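Local coordinates for protein cytochrome C, class II (Shewanella frigidimarina, PDB 4ULV) that binds a covalently attached heme c and diatomic gases at its iron, and probably takes part in electron transfer or gas sensing, at the interface of chains A and B. Residues are numbered along the deposited sequence; one frame, centred on the assembly and turned at random. Chains: chain A/B, Cytochrome C, class II.

The interface of chains A and B. Residues chain A 2, 11, 14-15, 54; chain B 18, 21-22, 44.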
loop_
_atom_site.group_PDB
_atom_site.type_symbol
_atom_site.label_atom_id
_atom_site.label_comp_id
_atom_site.label_asym_id
_atom_site.label_seq_id
_atom_site.Cartn_x
_atom_site.Cartn_y
_atom_site.Cartn_z
ATOM N N PHE A 2 -11.443 1.305 -12.554
ATOM C CA PHE A 2 -11.924 2.532 -11.939
ATOM C C PHE A 2 -13.267 2.922 -12.475
ATOM O O PHE A 2 -13.492 3.032 -13.654
ATOM C CB PHE A 2 -10.900 3.616 -12.136
ATOM C CG PHE A 2 -9.551 3.272 -11.544
ATOM C CD1 PHE A 2 -9.393 3.114 -10.172
ATOM C CD2 PHE A 2 -8.453 3.118 -12.375
ATOM C CE1 PHE A 2 -8.147 2.757 -9.672
ATOM C CE2 PHE A 2 -7.209 2.788 -11.870
ATOM C CZ PHE A 2 -7.059 2.644 -10.515
ATOM N N TYR A 11 -6.605 6.784 -6.111
ATOM C CA TYR A 11 -5.847 5.539 -5.913
ATOM C C TYR A 11 -4.332 5.834 -5.964
ATOM O O TYR A 11 -3.577 5.432 -5.028
ATOM C CB TYR A 11 -6.274 4.554 -6.968
ATOM C CG TYR A 11 -5.648 3.169 -6.875
ATOM C CD1 TYR A 11 -6.221 2.182 -6.100
ATOM C CD2 TYR A 11 -4.494 2.868 -7.584
ATOM C CE1 TYR A 11 -5.671 0.915 -6.043
ATOM C CE2 TYR A 11 -3.912 1.619 -7.500
ATOM C CZ TYR A 11 -4.512 0.652 -6.719
ATOM O OH TYR A 11 -4.015 -0.640 -6.593
ATOM N N ALA A 14 -3.176 8.027 -2.951
ATOM C CA ALA A 14 -3.204 7.266 -1.705
ATOM C C ALA A 14 -1.915 6.416 -1.605
ATOM O O ALA A 14 -1.270 6.410 -0.569
ATOM C CB ALA A 14 -4.399 6.342 -1.633
ATOM N N ALA A 15 -1.567 5.806 -2.733
ATOM C CA ALA A 15 -0.333 4.956 -2.725
ATOM C C ALA A 15 0.934 5.754 -2.482
ATOM O O ALA A 15 1.784 5.390 -1.670
ATOM C CB ALA A 15 -0.278 4.181 -4.075
ATOM N N ILE A 54 2.210 -0.230 -6.820
ATOM C CA ILE A 54 0.737 0.125 -6.731
ATOM C C ILE A 54 0.302 1.328 -7.608
ATOM O O ILE A 54 -0.665 1.212 -8.341
ATOM C CB ILE A 54 0.333 0.313 -5.291
ATOM C CG1 ILE A 54 0.545 -0.926 -4.432
ATOM C CG2 ILE A 54 -1.159 0.768 -5.157
ATOM C CD1 ILE A 54 -0.115 -2.132 -4.864
ATOM N N LEU B 18 -6.935 1.053 -0.760
ATOM C CA LEU B 18 -6.107 0.254 -1.656
ATOM C C LEU B 18 -6.383 -1.258 -1.511
ATOM O O LEU B 18 -6.458 -2.001 -2.515
ATOM C CB LEU B 18 -4.616 0.590 -1.462
ATOM C CG LEU B 18 -4.177 2.017 -1.747
ATOM C CD1 LEU B 18 -2.693 2.117 -1.433
ATOM C CD2 LEU B 18 -4.459 2.472 -3.146
ATOM N N TYR B 21 -9.735 -2.133 -3.210
ATOM C CA TYR B 21 -9.695 -2.139 -4.659
ATOM C C TYR B 21 -9.081 -3.454 -5.177
ATOM O O TYR B 21 -9.605 -4.125 -6.093
ATOM C CB TYR B 21 -8.891 -0.950 -5.180
ATOM C CG TYR B 21 -8.700 -0.916 -6.670
ATOM C CD1 TYR B 21 -9.616 -0.306 -7.493
ATOM C CD2 TYR B 21 -7.563 -1.492 -7.280
ATOM C CE1 TYR B 21 -9.461 -0.248 -8.842
ATOM C CE2 TYR B 21 -7.420 -1.471 -8.625
ATOM C CZ TYR B 21 -8.358 -0.825 -9.426
ATOM O OH TYR B 21 -8.247 -0.774 -10.786
ATOM N N ASN B 22 -7.953 -3.852 -4.588
ATOM C CA ASN B 22 -7.269 -5.048 -4.988
ATOM C C ASN B 22 -8.066 -6.302 -4.585
ATOM O O ASN B 22 -8.168 -7.277 -5.374
ATOM C CB ASN B 22 -5.837 -5.061 -4.429
ATOM C CG ASN B 22 -4.937 -4.137 -5.213
ATOM O OD1 ASN B 22 -4.429 -4.516 -6.278
ATOM N ND2 ASN B 22 -4.849 -2.848 -4.763
ATOM N N ARG B 44 -2.896 -9.213 -7.541
ATOM C CA ARG B 44 -3.832 -8.693 -6.554
ATOM C C ARG B 44 -3.644 -9.286 -5.180
ATOM O O ARG B 44 -3.692 -8.599 -4.187
ATOM C CB ARG B 44 -5.270 -8.961 -6.981
ATOM C CG ARG B 44 -5.693 -8.347 -8.296
ATOM C CD ARG B 44 -5.522 -6.830 -8.327
ATOM N NE ARG B 44 -5.952 -6.212 -9.566
ATOM C CZ ARG B 44 -5.687 -4.955 -9.928
ATOM N NH1 ARG B 44 -4.966 -4.167 -9.139
ATOM N NH2 ARG B 44 -6.105 -4.517 -11.088
#
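A:Tyr11 reaches out from helix 5-30 of chain A and lies between B:Leu18 and B:Tyr21, neighbours one turn apart on helix 5-31 of chain B. Most of the contact is apolar. The CD2 methyl of B:Leu18 sits over one face of the A:Tyr11 ring, off centre toward the rim and 3.8 Å from the ring centroid, a CH-pi contact. Its other methyl, CD1, turns to the backbone of A:Ala15, 3.9 Å from CA; the small side chains of A:Ala14 and A:Ala15 probably allow the leucine this close to the helix. A:Tyr11 brings its CD1-CE1 rim against a face of the B:Tyr21 ring, with CE1 3.3 Å from B:Tyr21 CD2. With CG anti to the backbone N (chi1 -177°), A:Tyr11 extends across to chain B, where its side chain crosses that of B:Tyr21 at about a right angle. Farther out, the CE1 rim of B:Tyr21 meets A:Phe2 CE1 at 3.4 Å, and its phenol oxygen stands above the rim of the phenylalanine ring. With B:Tyr21 cut back to an alanine, A:Phe2 is likely to lose its packing against the phenol, and a gap would probably open beside the CE1 rim of A:Tyr11, leaving that ring less firmly placed.

The polar part is a short chain of hydrogen bonds. B:Asn22 ND2 donates to the phenol oxygen A:Tyr11 OH at 3.0 Å, fairly straight (160° at H) and slightly tilted from the amide plane. The same nitrogen donates to the backbone carbonyl oxygen B:Leu18 O, 2.9 Å away and one turn back in the same helix, while B:Arg44 NH1 donates to B:Asn22 OD1 from above the carbonyl plane. Gripped at both ends, the amide is fixed in rotation with its nitrogen toward A:Tyr11.

Repeated by two-fold symmetry, this patch helps pair the N-terminal helices in what is probably the cytochrome c' homodimer.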